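Local coordinates for FAD-dependent pyridine nucleotide-disulphide oxidoreductase (Desulfovibrio vulgaris, PDB 3IWA), which catalyses FAD-dependent pyridine nucleotide-disulphide oxidoreduction as a homodimeric member of the pyridine nucleotide-disulphide oxidoreductase family, at the interface of chains A and B. Numbering follows the deposited sequence. Chains: chain A/B, FAD-dependent pyridine nucleotide-disulphide oxidoreductase.

B:Arg317 and A:Asn451 serve both patches of this dimer interface, a worked example of side chains shared between neighbouring contacts. Contacts 1 and 2 lie about 9 Å apart, measured between the centres of their C-alpha atoms. Contact 1 sets the start of the C-terminal helix 449-461 of chain A, and the loop residue A:Met447 before it, against helices 14-25 and 314-326 of chain B. Contact 2 continues along the chain A segment 435-438, which B:Arg317, B:Ser339 and B:Asn417 hold mainly by its backbone. Two-fold symmetry repeats both with the chains exchanged.

Contact 1: the interface of chains A and B. Residues chain A 433, 447, 451; chain B 17, 316-317.
A:Met447, just before the C-terminal helix 449-461, and A:Asn451, in its first turn, meet B:Asn316 and B:Arg317 on helix 314-326, with B:Lys17 nearby on helix 14-25. In the pyridine nucleotide-disulphide oxidoreductase family, helix 14-25 is the one that follows the glycine loop of the Rossmann-like FAD domain, which suggests that the C-terminal part of one subunit leans on the FAD-binding part of the other. A:Met447 makes the apolar contact. Its CG takes the crowded position between backbone N and carbonyl carbon (chi1 50°), and further bends bring the thioether to chain B. The terminal methyl CE packs 3.9 Å from CB of B:Asn316, touching that residue at its stem rather than at its amide. The chain of B:Lys17 runs in at about a right angle, placing its terminal amino nitrogen NZ 3.5 Å from the sulfur SD of A:Met447, an approach and not a hydrogen bond. Beside this, the extended B:Arg317 crosses A:Asn451, its guanidinium plane turned 62° from the amide. NE donates a hydrogen bond to the amide oxygen OD1 at 3.0 Å, bent to 140° at the hydrogen and arriving from above the carbonyl plane, away from a lone pair. NH2 adds a weak second bond to the same OD1 at 3.1 Å. The aliphatic part of the arginine passes the end of helix 429-433, with CG 4.1 Å from the carbonyl O of A:Ser433.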
ATOM      1  N   SER A 433       7.575   0.860  11.580  1.00 33.65           N
ATOM      2  CA  SER A 433       6.838   0.953  12.869  1.00 33.96           C
ATOM      3  C   SER A 433       5.714   2.012  12.807  1.00 33.31           C
ATOM      4  O   SER A 433       4.655   1.832  13.350  1.00 32.09           O
ATOM      5  CB  SER A 433       7.782   1.291  14.069  1.00 34.11           C
ATOM      6  OG  SER A 433       8.740   0.274  14.327  1.00 34.21           O
ATOM      7  N   MET A 447      -2.532  -3.884  16.548  1.00 51.85           N
ATOM      8  CA  MET A 447      -1.943  -3.143  15.414  1.00 52.20           C
ATOM      9  C   MET A 447      -1.698  -3.983  14.153  1.00 50.43           C
ATOM     10  O   MET A 447      -1.709  -5.218  14.180  1.00 50.79           O
ATOM     11  CB  MET A 447      -0.674  -2.357  15.806  1.00 52.44           C
ATOM     12  CG  MET A 447       0.396  -3.119  16.550  1.00 55.27           C
ATOM     13  SD  MET A 447       1.286  -2.082  17.747  1.00 59.52           S
ATOM     14  CE  MET A 447       1.905  -0.734  16.730  1.00 53.01           C
ATOM     15  N   ASN A 451       3.236  -2.711  10.822  1.00 36.02           N
ATOM     16  CA  ASN A 451       3.800  -2.019  11.976  1.00 36.68           C
ATOM     17  C   ASN A 451       4.464  -3.040  12.913  1.00 36.28           C
ATOM     18  O   ASN A 451       5.529  -2.810  13.442  1.00 34.93           O
ATOM     19  CB  ASN A 451       2.712  -1.252  12.769  1.00 37.15           C
ATOM     20  CG  ASN A 451       2.051  -0.106  11.981  1.00 37.81           C
ATOM     21  OD1 ASN A 451       0.850   0.080  12.084  1.00 41.12           O
ATOM     22  ND2 ASN A 451       2.834   0.665  11.228  1.00 38.06           N
TER
ATOM     23  N   LYS B  17      -0.054   1.169  26.531  1.00 46.34           N
ATOM     24  CA  LYS B  17       1.004   0.933  25.535  1.00 46.05           C
ATOM     25  C   LYS B  17       2.309   1.578  25.965  1.00 44.41           C
ATOM     26  O   LYS B  17       3.348   0.963  25.918  1.00 44.20           O
ATOM     27  CB  LYS B  17       0.601   1.471  24.159  1.00 46.93           C
ATOM     28  CG  LYS B  17       1.545   1.067  23.020  1.00 50.21           C
ATOM     29  CD  LYS B  17       1.523  -0.457  22.812  1.00 55.52           C
ATOM     30  CE  LYS B  17       2.397  -0.928  21.627  1.00 57.89           C
ATOM     31  NZ  LYS B  17       2.023  -2.348  21.183  1.00 60.03           N
ATOM     32  N   ASN B 316      -1.443   3.329  19.480  1.00 40.23           N
ATOM     33  CA  ASN B 316      -0.391   2.345  19.570  1.00 40.61           C
ATOM     34  C   ASN B 316       0.950   2.836  19.064  1.00 38.47           C
ATOM     35  O   ASN B 316       1.951   2.617  19.717  1.00 38.66           O
ATOM     36  CB  ASN B 316      -0.808   1.006  18.945  1.00 40.88           C
ATOM     37  CG  ASN B 316      -1.731   0.226  19.881  1.00 46.04           C
ATOM     38  OD1 ASN B 316      -1.712   0.479  21.094  1.00 52.08           O
ATOM     39  ND2 ASN B 316      -2.547  -0.704  19.342  1.00 49.03           N
ATOM     40  N   ARG B 317       0.950   3.586  17.977  1.00 36.56           N
ATOM     41  CA  ARG B 317       2.196   3.989  17.355  1.00 35.75           C
ATOM     42  C   ARG B 317       2.852   5.052  18.230  1.00 35.29           C
ATOM     43  O   ARG B 317       4.019   4.939  18.524  1.00 33.95           O
ATOM     44  CB  ARG B 317       1.962   4.484  15.948  1.00 35.35           C
ATOM     45  CG  ARG B 317       1.327   3.428  15.057  1.00 34.94           C
ATOM     46  CD  ARG B 317       1.078   3.907  13.653  1.00 35.44           C
ATOM     47  NE  ARG B 317       0.277   2.933  12.923  1.00 35.77           N
ATOM     48  CZ  ARG B 317      -0.648   3.220  12.017  1.00 33.87           C
ATOM     49  NH1 ARG B 317      -0.913   4.474  11.697  1.00 35.47           N
ATOM     50  NH2 ARG B 317      -1.305   2.237  11.423  1.00 32.49           N
TER

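Contact 2: the interface of chains A and B. Residues chain A 435-438, 451; chain B 317, 339, 417.
B:Arg317, B:Ser339 and B:Asn417 grip the segment 435-438 of chain A in a homodimer interface of the pyridine nucleotide-disulphide oxidoreductase family, where a stretch of one subunit's dimerisation region lies against helices 314-326 and 409-423 and the B:Ser339 loop of the other. The recognition is largely of main-chain groups, which would help hold the path of the segment across the partner. B:Arg317 uses its guanidinium in two ways. One face receives the carbonyl O of A:Ala435, which sits over the centre, 3.4 Å from CZ. At the edge, NH2 donates to the carbonyl O of A:Val437 at 3.2 Å, in the guanidinium plane and on a lone pair of the acceptor. Water 1 links NH1 to that same oxygen. The amide of A:Asn451, whose oxygen faces the arginine, turns ND2 back to A:Ala435 O at 3.1 Å, an almost straight bond lying in both the amide and carbonyl planes; it positions the carbonyl that covers the arginine. Further along, the hydroxyl OG of B:Ser339 donates to the carbonyl O of A:Glu436 at 2.9 Å, and the backbone N of B:Ser339 reaches the carboxylate oxygen OE2 of A:Glu436 at 3.1 Å from above the carboxylate plane. That carboxylate gets there on an extended chain with CG opposite the backbone N (chi1 -163°). B:Arg317 NH1 lies 5.2 Å from OE2 of A:Glu436, so any attraction of opposite charges would act without contact. B:Asn417 offers its amide oxygen OD1 to the backbone N of A:Val438, 2.9 Å away and nearly straight (169° at the hydrogen), while its amide carbon packs beside CB of A:Val437.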
ATOM      1  N   ALA A 435       4.399   3.388   9.871  1.00 35.34           N
ATOM      2  CA  ALA A 435       3.753   3.457   8.552  1.00 34.94           C
ATOM      3  C   ALA A 435       2.281   3.673   8.746  1.00 35.05           C
ATOM      4  O   ALA A 435       1.652   2.942   9.488  1.00 35.78           O
ATOM      5  CB  ALA A 435       3.972   2.175   7.743  1.00 34.56           C
ATOM      6  N   GLU A 436       1.713   4.639   8.040  1.00 35.76           N
ATOM      7  CA  GLU A 436       0.350   5.069   8.337  1.00 36.60           C
ATOM      8  C   GLU A 436      -0.628   4.294   7.467  1.00 37.40           C
ATOM      9  O   GLU A 436      -1.308   4.836   6.595  1.00 37.11           O
ATOM     10  CB  GLU A 436       0.171   6.594   8.252  1.00 35.48           C
ATOM     11  CG  GLU A 436      -1.093   6.982   8.957  1.00 34.86           C
ATOM     12  CD  GLU A 436      -1.396   8.468   8.981  1.00 34.54           C
ATOM     13  OE1 GLU A 436      -0.517   9.289   8.652  1.00 30.92           O
ATOM     14  OE2 GLU A 436      -2.538   8.807   9.377  1.00 34.11           O
ATOM     15  N   VAL A 437      -0.663   2.999   7.735  1.00 38.78           N
ATOM     16  CA  VAL A 437      -1.502   2.097   7.002  1.00 39.81           C
ATOM     17  C   VAL A 437      -2.887   2.174   7.564  1.00 42.21           C
ATOM     18  O   VAL A 437      -3.096   2.420   8.744  1.00 43.34           O
ATOM     19  CB  VAL A 437      -0.999   0.639   7.005  1.00 39.12           C
ATOM     20  CG1 VAL A 437       0.420   0.566   6.399  1.00 38.27           C
ATOM     21  CG2 VAL A 437      -1.035   0.032   8.403  1.00 37.70           C
ATOM     22  N   VAL A 438      -3.826   2.001   6.663  1.00 44.79           N
ATOM     23  CA  VAL A 438      -5.230   2.064   6.954  1.00 47.15           C
ATOM     24  C   VAL A 438      -5.584   0.935   7.911  1.00 47.95           C
ATOM     25  O   VAL A 438      -5.348  -0.219   7.567  1.00 49.79           O
ATOM     26  CB  VAL A 438      -6.027   1.896   5.615  1.00 47.24           C
ATOM     27  CG1 VAL A 438      -7.368   1.329   5.876  1.00 47.85           C
ATOM     28  CG2 VAL A 438      -6.104   3.228   4.866  1.00 46.31           C
ATOM     29  N   ASN A 451       3.236  -2.711  10.822  1.00 36.02           N
ATOM     30  CA  ASN A 451       3.800  -2.019  11.976  1.00 36.68           C
ATOM     31  C   ASN A 451       4.464  -3.040  12.913  1.00 36.28           C
ATOM     32  O   ASN A 451       5.529  -2.810  13.442  1.00 34.93           O
ATOM     33  CB  ASN A 451       2.712  -1.252  12.769  1.00 37.15           C
ATOM     34  CG  ASN A 451       2.051  -0.106  11.981  1.00 37.81           C
ATOM     35  OD1 ASN A 451       0.850   0.080  12.084  1.00 41.12           O
ATOM     36  ND2 ASN A 451       2.834   0.665  11.228  1.00 38.06           N
TER
ATOM     37  N   ARG B 317       0.950   3.586  17.977  1.00 36.56           N
ATOM     38  CA  ARG B 317       2.196   3.989  17.355  1.00 35.75           C
ATOM     39  C   ARG B 317       2.852   5.052  18.230  1.00 35.29           C
ATOM     40  O   ARG B 317       4.019   4.939  18.524  1.00 33.95           O
ATOM     41  CB  ARG B 317       1.962   4.484  15.948  1.00 35.35           C
ATOM     42  CG  ARG B 317       1.327   3.428  15.057  1.00 34.94           C
ATOM     43  CD  ARG B 317       1.078   3.907  13.653  1.00 35.44           C
ATOM     44  NE  ARG B 317       0.277   2.933  12.923  1.00 35.77           N
ATOM     45  CZ  ARG B 317      -0.648   3.220  12.017  1.00 33.87           C
ATOM     46  NH1 ARG B 317      -0.913   4.474  11.697  1.00 35.47           N
ATOM     47  NH2 ARG B 317      -1.305   2.237  11.423  1.00 32.49           N
ATOM     48  N   SER B 339      -5.001   8.581   7.448  1.00 37.99           N
ATOM     49  CA  SER B 339      -5.516   7.369   6.870  1.00 37.72           C
ATOM     50  C   SER B 339      -6.697   6.810   7.653  1.00 37.88           C
ATOM     51  O   SER B 339      -6.701   6.848   8.866  1.00 38.08           O
ATOM     52  CB  SER B 339      -4.391   6.346   6.860  1.00 37.78           C
ATOM     53  OG  SER B 339      -3.259   6.891   6.230  1.00 37.89           O
ATOM     54  N   ASN B 417      -3.511   2.175   0.758  1.00 36.45           N
ATOM     55  CA  ASN B 417      -2.238   2.056   1.485  1.00 36.12           C
ATOM     56  C   ASN B 417      -1.068   2.472   0.647  1.00 35.44           C
ATOM     57  O   ASN B 417      -0.181   3.150   1.133  1.00 35.74           O
ATOM     58  CB  ASN B 417      -1.970   0.612   1.899  1.00 36.44           C
ATOM     59  CG  ASN B 417      -2.578   0.250   3.242  1.00 37.65           C
ATOM     60  OD1 ASN B 417      -3.146   1.097   3.942  1.00 39.25           O
ATOM     61  ND2 ASN B 417      -2.433  -1.025   3.620  1.00 39.87           N
TER
HETATM   62  O   HOH W   1      -3.449   4.449  10.450  1.00 39.20           O
HETATM   63  O   HOH W   2      -4.405   7.570  10.353  1.00 44.69           O